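Local coordinates for MEM-A1 (Soil metagenome, PDB 6E0S), which probably hydrolyses beta-lactam antibiotics with zinc, as a subclass B3 metallo-beta-lactamase recovered from a soil metagenome, at residues A[128-136]-A[198-206]; A[28-36]-A[250-259]. All blocks are in the same frame, centred on the assembly; numbering follows the deposited sequence.

Contact 1 of 2, residues A[128-136]-A[198-206]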
ATOM      1  N   LYS A 128      18.467  -6.749  -5.833  1.00 26.22           N
ATOM      2  CA  LYS A 128      19.053  -8.084  -5.639  1.00 27.73           C
ATOM      3  C   LYS A 128      18.829  -8.597  -4.224  1.00 27.28           C
ATOM      4  O   LYS A 128      18.988  -9.795  -3.974  1.00 28.00           O
ATOM      5  CB  LYS A 128      20.551  -8.078  -5.976  1.00 31.40           C
ATOM      6  CG  LYS A 128      20.862  -7.841  -7.462  1.00 34.59           C
ATOM      7  CD  LYS A 128      22.338  -8.116  -7.745  1.00 37.90           C
ATOM      8  CE  LYS A 128      22.648  -8.265  -9.241  1.00 40.63           C
ATOM      9  NZ  LYS A 128      23.936  -9.042  -9.438  1.00 44.92           N
ATOM     10  N   GLY A 129      18.461  -7.722  -3.302  1.00 26.43           N
ATOM     11  CA  GLY A 129      18.093  -8.136  -1.970  1.00 25.71           C
ATOM     12  C   GLY A 129      16.606  -8.342  -1.772  1.00 24.14           C
ATOM     13  O   GLY A 129      16.184  -8.556  -0.634  1.00 26.59           O
ATOM     14  N   ASP A 130      15.798  -8.304  -2.833  1.00 22.17           N
ATOM     15  CA  ASP A 130      14.373  -8.509  -2.649  1.00 20.77           C
ATOM     16  C   ASP A 130      14.132  -9.959  -2.264  1.00 20.28           C
ATOM     17  O   ASP A 130      14.752 -10.855  -2.838  1.00 22.25           O
ATOM     18  CB  ASP A 130      13.580  -8.183  -3.914  1.00 21.19           C
ATOM     19  CG  ASP A 130      12.110  -7.895  -3.630  1.00 23.02           C
ATOM     20  OD1 ASP A 130      11.708  -6.713  -3.664  1.00 23.21           O
ATOM     21  OD2 ASP A 130      11.354  -8.852  -3.403  1.00 22.34           O
ATOM     22  N   PRO A 131      13.249 -10.218  -1.279  1.00 20.19           N
ATOM     23  CA  PRO A 131      12.928 -11.614  -0.938  1.00 20.95           C
ATOM     24  C   PRO A 131      12.440 -12.389  -2.153  1.00 21.77           C
ATOM     25  O   PRO A 131      12.558 -13.615  -2.191  1.00 22.44           O
ATOM     26  CB  PRO A 131      11.823 -11.483   0.120  1.00 19.26           C
ATOM     27  CG  PRO A 131      12.101 -10.152   0.792  1.00 18.84           C
ATOM     28  CD  PRO A 131      12.616  -9.247  -0.355  1.00 18.82           C
ATOM     29  N   GLN A 132      11.892 -11.700  -3.155  1.00 21.95           N
ATOM     30  CA  GLN A 132      11.390 -12.365  -4.357  1.00 22.33           C
ATOM     31  C   GLN A 132      12.299 -12.146  -5.554  1.00 23.60           C
ATOM     32  O   GLN A 132      11.907 -12.461  -6.686  1.00 23.23           O
ATOM     33  CB  GLN A 132       9.967 -11.906  -4.686  1.00 23.41           C
ATOM     34  CG  GLN A 132       8.989 -12.046  -3.530  1.00 24.87           C
ATOM     35  CD  GLN A 132       7.557 -11.772  -3.931  1.00 26.55           C
ATOM     36  OE1 GLN A 132       7.129 -12.128  -5.034  1.00 28.71           O
ATOM     37  NE2 GLN A 132       6.793 -11.163  -3.028  1.00 24.79           N
ATOM     38  N   TYR A 133      13.530 -11.674  -5.327  1.00 22.85           N
ATOM     39  CA  TYR A 133      14.432 -11.414  -6.452  1.00 24.14           C
ATOM     40  C   TYR A 133      14.599 -12.665  -7.304  1.00 25.91           C
ATOM     41  O   TYR A 133      14.866 -13.768  -6.801  1.00 28.49           O
ATOM     42  CB  TYR A 133      15.806 -10.939  -5.970  1.00 26.42           C
ATOM     43  CG  TYR A 133      16.785 -10.737  -7.117  1.00 29.56           C
ATOM     44  CD1 TYR A 133      17.805 -11.641  -7.360  1.00 32.53           C
ATOM     45  CD2 TYR A 133      16.652  -9.647  -7.970  1.00 30.47           C
ATOM     46  CE1 TYR A 133      18.686 -11.453  -8.430  1.00 34.95           C
ATOM     47  CE2 TYR A 133      17.519  -9.445  -9.028  1.00 32.43           C
ATOM     48  CZ  TYR A 133      18.527 -10.351  -9.254  1.00 34.95           C
ATOM     49  OH  TYR A 133      19.372 -10.139 -10.303  1.00 37.93           O
ATOM     50  N   GLY A 134      14.450 -12.494  -8.613  1.00 25.00           N
ATOM     51  CA  GLY A 134      14.492 -13.590  -9.546  1.00 26.40           C
ATOM     52  C   GLY A 134      13.141 -13.919 -10.147  1.00 26.17           C
ATOM     53  O   GLY A 134      13.077 -14.377 -11.296  1.00 26.98           O
ATOM     54  N   GLU A 135      12.069 -13.733  -9.391  1.00 24.48           N
ATOM     55  CA  GLU A 135      10.735 -13.985  -9.909  1.00 28.78           C
ATOM     56  C   GLU A 135       9.933 -12.709 -10.083  1.00 28.05           C
ATOM     57  O   GLU A 135       8.725 -12.780 -10.314  1.00 31.45           O
ATOM     58  CB  GLU A 135      10.017 -14.975  -8.995  1.00 32.44           C
ATOM     59  CG  GLU A 135      10.881 -16.202  -8.790  1.00 37.42           C
ATOM     60  CD  GLU A 135      10.117 -17.356  -8.195  1.00 42.45           C
ATOM     61  OE1 GLU A 135       8.880 -17.382  -8.361  1.00 44.52           O
ATOM     62  OE2 GLU A 135      10.748 -18.220  -7.551  1.00 43.97           O
ATOM     63  N   LEU A 136      10.593 -11.527 -10.020  1.00 24.09           N
ATOM     64  CA  LEU A 136       9.926 -10.219 -10.158  1.00 21.71           C
ATOM     65  C   LEU A 136      10.137  -9.628 -11.542  1.00 22.39           C
ATOM     66  O   LEU A 136      11.271  -9.606 -12.043  1.00 21.47           O
ATOM     67  CB  LEU A 136      10.437  -9.232  -9.116  1.00 21.38           C
ATOM     68  CG  LEU A 136      10.099  -9.555  -7.675  1.00 21.60           C
ATOM     69  CD1 LEU A 136      10.895  -8.613  -6.731  1.00 20.82           C
ATOM     70  CD2 LEU A 136       8.610  -9.451  -7.408  1.00 20.43           C
ATOM     71  N   PHE A 198       7.029 -13.790   2.081  1.00 24.55           N
ATOM     72  CA  PHE A 198       6.964 -14.588   0.865  1.00 27.14           C
ATOM     73  C   PHE A 198       8.308 -14.481   0.161  1.00 26.79           C
ATOM     74  O   PHE A 198       8.859 -13.384   0.052  1.00 26.26           O
ATOM     75  CB  PHE A 198       5.821 -14.109  -0.041  1.00 29.47           C
ATOM     76  CG  PHE A 198       5.609 -14.989  -1.225  1.00 33.16           C
ATOM     77  CD1 PHE A 198       6.203 -14.688  -2.440  1.00 34.62           C
ATOM     78  CD2 PHE A 198       4.859 -16.156  -1.116  1.00 35.25           C
ATOM     79  CE1 PHE A 198       6.027 -15.529  -3.546  1.00 35.78           C
ATOM     80  CE2 PHE A 198       4.678 -16.999  -2.218  1.00 37.15           C
ATOM     81  CZ  PHE A 198       5.265 -16.684  -3.430  1.00 37.52           C
ATOM     82  N   ALA A 199       8.844 -15.608  -0.302  1.00 27.33           N
ATOM     83  CA  ALA A 199      10.208 -15.611  -0.826  1.00 28.41           C
ATOM     84  C   ALA A 199      10.313 -16.430  -2.102  1.00 28.49           C
ATOM     85  O   ALA A 199       9.682 -17.482  -2.233  1.00 29.05           O
ATOM     86  CB  ALA A 199      11.215 -16.180   0.193  1.00 28.73           C
ATOM     87  N   ALA A 200      11.122 -15.944  -3.035  1.00 28.86           N
ATOM     88  CA  ALA A 200      11.528 -16.745  -4.184  1.00 30.71           C
ATOM     89  C   ALA A 200      12.838 -17.457  -3.879  1.00 33.73           C
ATOM     90  O   ALA A 200      13.742 -16.876  -3.266  1.00 32.94           O
ATOM     91  CB  ALA A 200      11.683 -15.867  -5.423  1.00 30.02           C
ATOM     92  N   LYS A 201      12.931 -18.723  -4.295  1.00 36.35           N
ATOM     93  CA  LYS A 201      14.175 -19.463  -4.141  1.00 39.44           C
ATOM     94  C   LYS A 201      15.320 -18.686  -4.791  1.00 38.89           C
ATOM     95  O   LYS A 201      15.176 -18.198  -5.922  1.00 38.90           O
ATOM     96  CB  LYS A 201      14.049 -20.854  -4.777  1.00 43.91           C
ATOM     97  CG  LYS A 201      12.941 -21.719  -4.161  1.00 47.50           C
ATOM     98  CD  LYS A 201      12.843 -23.098  -4.846  1.00 51.99           C
ATOM     99  CE  LYS A 201      11.502 -23.304  -5.575  1.00 53.78           C
ATOM    100  NZ  LYS A 201      11.476 -22.725  -6.952  1.00 53.95           N
ATOM    101  N   PRO A 202      16.483 -18.566  -4.127  1.00 38.20           N
ATOM    102  CA  PRO A 202      16.842 -19.276  -2.906  1.00 37.44           C
ATOM    103  C   PRO A 202      16.730 -18.452  -1.629  1.00 36.18           C
ATOM    104  O   PRO A 202      17.412 -18.784  -0.661  1.00 37.63           O
ATOM    105  CB  PRO A 202      18.304 -19.622  -3.156  1.00 39.68           C
ATOM    106  CG  PRO A 202      18.817 -18.391  -3.880  1.00 38.98           C
ATOM    107  CD  PRO A 202      17.643 -17.830  -4.672  1.00 37.52           C
ATOM    108  N   PHE A 203      15.906 -17.409  -1.620  1.00 33.02           N
ATOM    109  CA  PHE A 203      15.865 -16.506  -0.474  1.00 31.71           C
ATOM    110  C   PHE A 203      15.258 -17.207   0.741  1.00 32.34           C
ATOM    111  O   PHE A 203      14.276 -17.947   0.623  1.00 32.55           O
ATOM    112  CB  PHE A 203      15.057 -15.261  -0.814  1.00 29.81           C
ATOM    113  CG  PHE A 203      15.119 -14.198   0.246  1.00 29.19           C
ATOM    114  CD1 PHE A 203      16.094 -13.219   0.206  1.00 29.31           C
ATOM    115  CD2 PHE A 203      14.199 -14.179   1.282  1.00 28.75           C
ATOM    116  CE1 PHE A 203      16.149 -12.248   1.187  1.00 28.36           C
ATOM    117  CE2 PHE A 203      14.262 -13.215   2.272  1.00 26.74           C
ATOM    118  CZ  PHE A 203      15.237 -12.256   2.217  1.00 27.76           C
ATOM    119  N   ARG A 204      15.834 -16.963   1.920  1.00 31.56           N
ATOM    120  CA  ARG A 204      15.312 -17.527   3.164  1.00 32.28           C
ATOM    121  C   ARG A 204      15.253 -16.436   4.212  1.00 30.74           C
ATOM    122  O   ARG A 204      16.264 -15.772   4.469  1.00 30.39           O
ATOM    123  CB  ARG A 204      16.191 -18.674   3.663  1.00 35.31           C
ATOM    124  CG  ARG A 204      16.244 -19.864   2.742  1.00 37.78           C
ATOM    125  CD  ARG A 204      17.377 -20.789   3.154  1.00 41.59           C
ATOM    126  NE  ARG A 204      17.407 -21.028   4.597  1.00 43.90           N
ATOM    127  CZ  ARG A 204      16.771 -22.023   5.213  1.00 45.03           C
ATOM    128  NH1 ARG A 204      16.046 -22.890   4.516  1.00 45.66           N
ATOM    129  NH2 ARG A 204      16.861 -22.148   6.529  1.00 45.86           N
ATOM    130  N   TYR A 205      14.077 -16.253   4.818  1.00 30.02           N
ATOM    131  CA  TYR A 205      13.967 -15.305   5.921  1.00 30.36           C
ATOM    132  C   TYR A 205      14.809 -15.740   7.115  1.00 33.70           C
ATOM    133  O   TYR A 205      15.278 -14.890   7.880  1.00 35.35           O
ATOM    134  CB  TYR A 205      12.500 -15.127   6.332  1.00 28.89           C
ATOM    135  CG  TYR A 205      11.747 -14.166   5.429  1.00 25.96           C
ATOM    136  CD1 TYR A 205      11.628 -12.817   5.767  1.00 23.06           C
ATOM    137  CD2 TYR A 205      11.177 -14.598   4.238  1.00 25.38           C
ATOM    138  CE1 TYR A 205      10.955 -11.925   4.954  1.00 22.39           C
ATOM    139  CE2 TYR A 205      10.501 -13.711   3.409  1.00 25.03           C
ATOM    140  CZ  TYR A 205      10.392 -12.379   3.771  1.00 22.60           C
ATOM    141  OH  TYR A 205       9.726 -11.482   2.939  1.00 22.49           O
ATOM    142  N   SER A 206      15.023 -17.055   7.283  1.00 35.99           N
ATOM    143  CA  SER A 206      15.884 -17.570   8.348  1.00 40.08           C
ATOM    144  C   SER A 206      17.301 -17.022   8.276  1.00 43.47           C
ATOM    145  O   SER A 206      18.061 -17.192   9.231  1.00 46.62           O
ATOM    146  CB  SER A 206      15.967 -19.095   8.283  1.00 42.24           C
ATOM    147  OG  SER A 206      14.700 -19.672   8.081  1.00 43.14           O
TER
HETATM  148  O   HOH W   1       8.080 -10.820  -0.446  1.00 22.70           O
HETATM  149  O   HOH W   2      15.960 -16.207  -7.668  1.00 29.80           O
HETATM  150  O   HOH W   3      15.239 -14.699  -4.438  1.00 29.88           O
HETATM  151  O   HOH W   4      13.220 -18.661  -8.035  1.00 35.94           O
HETATM  152  O   HOH W   5      10.536 -19.945  -5.539  1.00 42.81           O
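Pro-131 rests on the ring of Phe-203: its CA lies 3.5 Å from the ring centroid and 9° off the ring normal, a CH-pi contact over the face. Its CB meets CE2 of Phe-203, the carbonyl O of Phe-198 and the hydroxyl of Tyr-205, and CG comes 3.5 Å from Tyr-205 OH, which is itself hydrogen-bonded to Gly-168 O. Phe-203 reaches under the proline because its CG stands opposite the backbone N (chi1 -172°). One direct hydrogen bond joins the backbones, from Ala-200 N to Pro-131 O at 2.9 Å, and Ala-199 CA adds a CA-H...O contact to the same oxygen. An Asx turn presents this carbonyl, Asp-130 OD2 accepting from Gln-132 N through its anti lone pair. Gln-132 runs out extended to the Phe-198 ring, CD 3.5 Å from CD1 at the ring edge, the amide turned 71° from the ring plane; a water links NE2 to Phe-198 O. Farther out, Glu-135 follows the Ala-200 methyl along its whole length: from Ala-200 CB, its CB lies 4.0 Å away, CG and CD each 3.5 Å, and OE2 3.3 Å. Waters tie OE2 to Lys-201 N and O, and Tyr-133 O to the carbonyls of Ala-200 and Lys-201. The two loops meet beside the zinc site: in the second shell, Asp-130 OD1 is hydrogen-bonded to NE2 of His-93, a zinc ligand, and Gln-132 touches His-93 and His-169. Behind them, Phe-203 and Tyr-205 pack on helix 214-226, while Ala-199 touches helix 263-285.

Contact 2 of 2, residues A[28-36]-A[250-259]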
ATOM      1  N   GLN A  28     -14.129  -3.338 -10.262  1.00 33.24           N
ATOM      2  CA  GLN A  28     -14.550  -2.945  -8.921  1.00 29.35           C
ATOM      3  C   GLN A  28     -15.004  -1.497  -8.990  1.00 25.46           C
ATOM      4  O   GLN A  28     -14.209  -0.607  -9.301  1.00 25.02           O
ATOM      5  CB  GLN A  28     -13.404  -3.111  -7.913  1.00 29.34           C
ATOM      6  CG  GLN A  28     -13.705  -2.549  -6.532  1.00 27.00           C
ATOM      7  CD  GLN A  28     -14.852  -3.286  -5.860  1.00 26.76           C
ATOM      8  OE1 GLN A  28     -14.886  -4.532  -5.837  1.00 28.84           O
ATOM      9  NE2 GLN A  28     -15.823  -2.527  -5.341  1.00 24.91           N
ATOM     10  N   GLU A  29     -16.260  -1.246  -8.684  1.00 24.38           N
ATOM     11  CA  GLU A  29     -16.723   0.136  -8.633  1.00 23.64           C
ATOM     12  C   GLU A  29     -16.061   0.893  -7.485  1.00 21.86           C
ATOM     13  O   GLU A  29     -15.926   0.367  -6.375  1.00 23.08           O
ATOM     14  CB  GLU A  29     -18.237   0.199  -8.463  1.00 25.80           C
ATOM     15  CG  GLU A  29     -19.011  -0.195  -9.732  1.00 30.81           C
ATOM     16  CD  GLU A  29     -18.673   0.706 -10.945  1.00 32.60           C
ATOM     17  OE1 GLU A  29     -18.091   0.204 -11.928  1.00 34.29           O
ATOM     18  OE2 GLU A  29     -18.994   1.917 -10.901  1.00 31.74           O
ATOM     19  N   PRO A  30     -15.680   2.139  -7.714  1.00 21.44           N
ATOM     20  CA  PRO A  30     -15.070   2.942  -6.649  1.00 19.91           C
ATOM     21  C   PRO A  30     -16.108   3.380  -5.629  1.00 19.45           C
ATOM     22  O   PRO A  30     -17.319   3.354  -5.875  1.00 20.54           O
ATOM     23  CB  PRO A  30     -14.488   4.143  -7.404  1.00 19.17           C
ATOM     24  CG  PRO A  30     -15.338   4.247  -8.678  1.00 20.39           C
ATOM     25  CD  PRO A  30     -15.667   2.814  -9.033  1.00 20.86           C
ATOM     26  N   PHE A  31     -15.625   3.798  -4.470  1.00 18.32           N
ATOM     27  CA  PHE A  31     -16.539   4.200  -3.410  1.00 18.45           C
ATOM     28  C   PHE A  31     -15.829   5.117  -2.440  1.00 17.84           C
ATOM     29  O   PHE A  31     -14.617   5.010  -2.231  1.00 18.35           O
ATOM     30  CB  PHE A  31     -17.113   2.998  -2.633  1.00 21.17           C
ATOM     31  CG  PHE A  31     -16.074   1.950  -2.208  1.00 20.66           C
ATOM     32  CD1 PHE A  31     -15.716   0.917  -3.076  1.00 20.55           C
ATOM     33  CD2 PHE A  31     -15.526   1.959  -0.924  1.00 18.39           C
ATOM     34  CE1 PHE A  31     -14.780  -0.046  -2.677  1.00 20.41           C
ATOM     35  CE2 PHE A  31     -14.599   0.978  -0.514  1.00 19.15           C
ATOM     36  CZ  PHE A  31     -14.230  -0.022  -1.399  1.00 20.26           C
ATOM     37  N   ALA A  32     -16.605   6.012  -1.836  1.00 18.75           N
ATOM     38  CA  ALA A  32     -16.129   6.770  -0.692  1.00 17.54           C
ATOM     39  C   ALA A  32     -15.923   5.854   0.498  1.00 18.28           C
ATOM     40  O   ALA A  32     -16.753   4.980   0.770  1.00 20.11           O
ATOM     41  CB  ALA A  32     -17.135   7.857  -0.320  1.00 18.43           C
ATOM     42  N   VAL A  33     -14.825   6.073   1.232  1.00 17.55           N
ATOM     43  CA  VAL A  33     -14.564   5.257   2.408  1.00 18.76           C
ATOM     44  C   VAL A  33     -14.938   6.101   3.626  1.00 19.25           C
ATOM     45  O   VAL A  33     -15.798   5.717   4.419  1.00 18.92           O
ATOM     46  CB  VAL A  33     -13.105   4.763   2.463  1.00 18.76           C
ATOM     47  CG1 VAL A  33     -12.887   3.957   3.689  1.00 18.50           C
ATOM     48  CG2 VAL A  33     -12.813   3.888   1.210  1.00 20.17           C
ATOM     49  N   PHE A  34     -14.305   7.262   3.762  1.00 19.68           N
ATOM     50  CA  PHE A  34     -14.563   8.172   4.876  1.00 19.01           C
ATOM     51  C   PHE A  34     -14.133   9.571   4.461  1.00 18.66           C
ATOM     52  O   PHE A  34     -12.997   9.757   4.044  1.00 18.22           O
ATOM     53  CB  PHE A  34     -13.800   7.728   6.116  1.00 19.91           C
ATOM     54  CG  PHE A  34     -14.367   8.259   7.389  1.00 22.36           C
ATOM     55  CD1 PHE A  34     -15.338   7.536   8.061  1.00 23.11           C
ATOM     56  CD2 PHE A  34     -13.964   9.486   7.894  1.00 19.44           C
ATOM     57  CE1 PHE A  34     -15.887   8.002   9.248  1.00 23.05           C
ATOM     58  CE2 PHE A  34     -14.508   9.970   9.095  1.00 20.69           C
ATOM     59  CZ  PHE A  34     -15.474   9.218   9.764  1.00 22.45           C
ATOM     60  N   GLY A  35     -15.037  10.544   4.565  1.00 19.34           N
ATOM     61  CA  GLY A  35     -14.628  11.911   4.244  1.00 21.47           C
ATOM     62  C   GLY A  35     -14.188  11.991   2.789  1.00 20.06           C
ATOM     63  O   GLY A  35     -14.845  11.450   1.890  1.00 21.02           O
ATOM     64  N   SER A  36     -13.021  12.607   2.554  1.00 18.94           N
ATOM     65  CA  SER A  36     -12.484  12.811   1.205  1.00 17.58           C
ATOM     66  C   SER A  36     -11.589  11.655   0.739  1.00 18.10           C
ATOM     67  O   SER A  36     -10.879  11.792  -0.276  1.00 16.81           O
ATOM     68  CB  SER A  36     -11.705  14.143   1.129  1.00 18.39           C
ATOM     69  OG  SER A  36     -10.418  14.069   1.734  1.00 20.90           O
ATOM     70  N   GLN A 250     -21.717  -1.343   4.050  1.00 23.01           N
ATOM     71  CA  GLN A 250     -21.880   0.093   3.795  0.57 24.14           C
ATOM     72  C   GLN A 250     -23.337   0.428   3.511  1.00 25.44           C
ATOM     73  O   GLN A 250     -23.846   1.470   3.948  1.00 24.37           O
ATOM     74  CB  GLN A 250     -20.979   0.520   2.615  0.57 23.85           C
ATOM     75  CG  GLN A 250     -20.798   2.043   2.347  0.57 23.45           C
ATOM     76  CD  GLN A 250     -19.884   2.358   1.122  0.57 21.61           C
ATOM     77  OE1 GLN A 250     -19.541   1.478   0.346  0.57 20.06           O
ATOM     78  NE2 GLN A 250     -19.517   3.629   0.953  0.57 19.18           N
ATOM     79  N   ALA A 251     -24.018  -0.449   2.775  1.00 26.76           N
ATOM     80  CA  ALA A 251     -25.417  -0.196   2.444  1.00 29.15           C
ATOM     81  C   ALA A 251     -26.255   0.017   3.695  1.00 30.45           C
ATOM     82  O   ALA A 251     -27.115   0.908   3.736  1.00 31.48           O
ATOM     83  CB  ALA A 251     -25.977  -1.354   1.612  1.00 29.63           C
ATOM     84  N   GLU A 252     -26.016  -0.788   4.732  1.00 30.00           N
ATOM     85  CA  GLU A 252     -26.804  -0.649   5.948  1.00 30.05           C
ATOM     86  C   GLU A 252     -26.234   0.414   6.876  1.00 29.56           C
ATOM     87  O   GLU A 252     -26.995   1.115   7.550  1.00 31.44           O
ATOM     88  CB  GLU A 252     -26.880  -1.978   6.695  1.00 30.52           C
ATOM     89  CG  GLU A 252     -27.921  -2.954   6.167  1.00 32.75           C
ATOM     90  CD  GLU A 252     -27.503  -3.579   4.853  1.00 32.78           C
ATOM     91  OE1 GLU A 252     -28.388  -3.808   3.992  1.00 33.11           O
ATOM     92  OE2 GLU A 252     -26.289  -3.845   4.700  1.00 32.13           O
ATOM     93  N   LEU A 253     -24.903   0.545   6.931  1.00 28.03           N
ATOM     94  CA  LEU A 253     -24.244   1.282   8.003  1.00 28.68           C
ATOM     95  C   LEU A 253     -23.598   2.587   7.566  1.00 28.34           C
ATOM     96  O   LEU A 253     -23.159   3.360   8.430  1.00 27.36           O
ATOM     97  CB  LEU A 253     -23.171   0.400   8.678  1.00 28.00           C
ATOM     98  CG  LEU A 253     -23.666  -0.894   9.322  1.00 29.34           C
ATOM     99  CD1 LEU A 253     -22.528  -1.730   9.913  1.00 27.86           C
ATOM    100  CD2 LEU A 253     -24.735  -0.625  10.378  1.00 32.45           C
ATOM    101  N   GLY A 254     -23.499   2.849   6.270  1.00 28.22           N
ATOM    102  CA  GLY A 254     -22.759   4.020   5.853  1.00 27.56           C
ATOM    103  C   GLY A 254     -21.270   3.825   6.084  1.00 26.77           C
ATOM    104  O   GLY A 254     -20.734   2.706   6.070  1.00 26.50           O
ATOM    105  N   SER A 255     -20.591   4.935   6.339  1.00 24.96           N
ATOM    106  CA  SER A 255     -19.142   4.867   6.439  1.00 23.55           C
ATOM    107  C   SER A 255     -18.691   4.131   7.693  1.00 22.89           C
ATOM    108  O   SER A 255     -17.549   3.668   7.742  1.00 21.82           O
ATOM    109  CB  SER A 255     -18.541   6.265   6.416  1.00 24.55           C
ATOM    110  OG  SER A 255     -19.033   6.994   7.534  1.00 27.74           O
ATOM    111  N   ALA A 256     -19.552   4.030   8.713  1.00 23.03           N
ATOM    112  CA  ALA A 256     -19.197   3.240   9.891  1.00 22.97           C
ATOM    113  C   ALA A 256     -18.947   1.765   9.554  1.00 21.85           C
ATOM    114  O   ALA A 256     -18.297   1.067  10.338  1.00 21.61           O
ATOM    115  CB  ALA A 256     -20.298   3.351  10.943  1.00 23.60           C
ATOM    116  N   ALA A 257     -19.449   1.272   8.416  1.00 20.69           N
ATOM    117  CA  ALA A 257     -19.150  -0.102   8.019  1.00 21.55           C
ATOM    118  C   ALA A 257     -17.653  -0.353   7.965  1.00 19.67           C
ATOM    119  O   ALA A 257     -17.201  -1.479   8.193  1.00 18.77           O
ATOM    120  CB  ALA A 257     -19.770  -0.411   6.662  1.00 20.59           C
ATOM    121  N   PHE A 258     -16.870   0.680   7.658  1.00 19.10           N
ATOM    122  CA  PHE A 258     -15.434   0.507   7.489  1.00 18.65           C
ATOM    123  C   PHE A 258     -14.680   0.541   8.797  1.00 19.21           C
ATOM    124  O   PHE A 258     -13.509   0.141   8.815  1.00 19.18           O
ATOM    125  CB  PHE A 258     -14.880   1.585   6.542  1.00 18.95           C
ATOM    126  CG  PHE A 258     -15.444   1.488   5.162  1.00 19.92           C
ATOM    127  CD1 PHE A 258     -15.039   0.469   4.318  1.00 21.31           C
ATOM    128  CD2 PHE A 258     -16.382   2.394   4.710  1.00 20.13           C
ATOM    129  CE1 PHE A 258     -15.567   0.370   3.029  1.00 20.01           C
ATOM    130  CE2 PHE A 258     -16.912   2.296   3.438  1.00 20.99           C
ATOM    131  CZ  PHE A 258     -16.509   1.269   2.600  1.00 19.46           C
ATOM    132  N   ILE A 259     -15.313   1.008   9.880  1.00 20.50           N
ATOM    133  CA  ILE A 259     -14.616   1.220  11.145  1.00 20.36           C
ATOM    134  C   ILE A 259     -14.525  -0.079  11.925  1.00 19.55           C
ATOM    135  O   ILE A 259     -15.537  -0.745  12.175  1.00 21.02           O
ATOM    136  CB  ILE A 259     -15.318   2.304  11.981  1.00 20.58           C
ATOM    137  CG1 ILE A 259     -15.194   3.649  11.243  1.00 22.02           C
ATOM    138  CG2 ILE A 259     -14.712   2.345  13.400  1.00 21.60           C
ATOM    139  CD1 ILE A 259     -15.872   4.829  11.935  1.00 23.60           C
TER
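Phe-31 holds its CG between the backbone N and the carbonyl carbon (chi1 47°), while Phe-258 turns its own CG away from the carbonyl carbon (chi1 -63°), and these two rotations bring the rings rim to rim. Their planes are within 2° of parallel, with centroids 5.8 Å apart; neither ring lies over the other, and the touch is made by CE2 of Phe-31 at 3.7 Å from CZ of Phe-258. Val-33 takes a face of the Phe-258 ring instead. Its CG1 sits 4.0 Å from the centroid in a CH-pi contact, displaced toward the CG side of the ring, and its carbonyl O approaches CD2 of the same ring at 3.4 Å. Gln-250 is modelled in two conformers; in this one NE2 comes 3.1 Å from Ala-32 O and OE1 is hydrogen-bonded to Gln-247, so both approaches are doubtful. At the other end of the strand, Phe-34 lays CE1 against Ser-255 OG at 3.7 Å and, more loosely, against Ile-259 CD1 at 4.2 Å. The serine hydroxyl is hydrogen-bonded to OE1 of Glu-182, whose OE2 is hydrogen-bonded to Gly-35 N, so one acidic group bridges both segments. Val-33 and Phe-34 form a classic beta bulge against strand 37-39. Strand 31-34, an edge strand of the seven-stranded sheet, is fastened to the 3-10 segment 255-258 that follows helix 250-253. It packs on Ile-232 of strand 232-235 and Met-189 of strand 185-192 in the other sheet of the alpha-beta/beta-alpha sandwich of metallo-beta-lactamases, with helix 243-247 at the Phe-31 end.

The two contacts lie on opposite sides of the chain's centre, their own centres about 37 Å apart, and they share no segment. Both are partly buried. Contact 1 joins two irregular loops beside the zinc ions; a buried proline-aromatic centre gives way to an exposed, water-bridged margin, and a direct backbone hydrogen bond crosses between the loops. Contact 2 joins an edge strand to a helical segment away from the metals, and aromatic and aliphatic groups carry it without a clear direct hydrogen bond, a glutamate from strand 174-182 serving both sides instead. Contact 2 packs on strand 185-192, while contact 1 uses the loop that follows it.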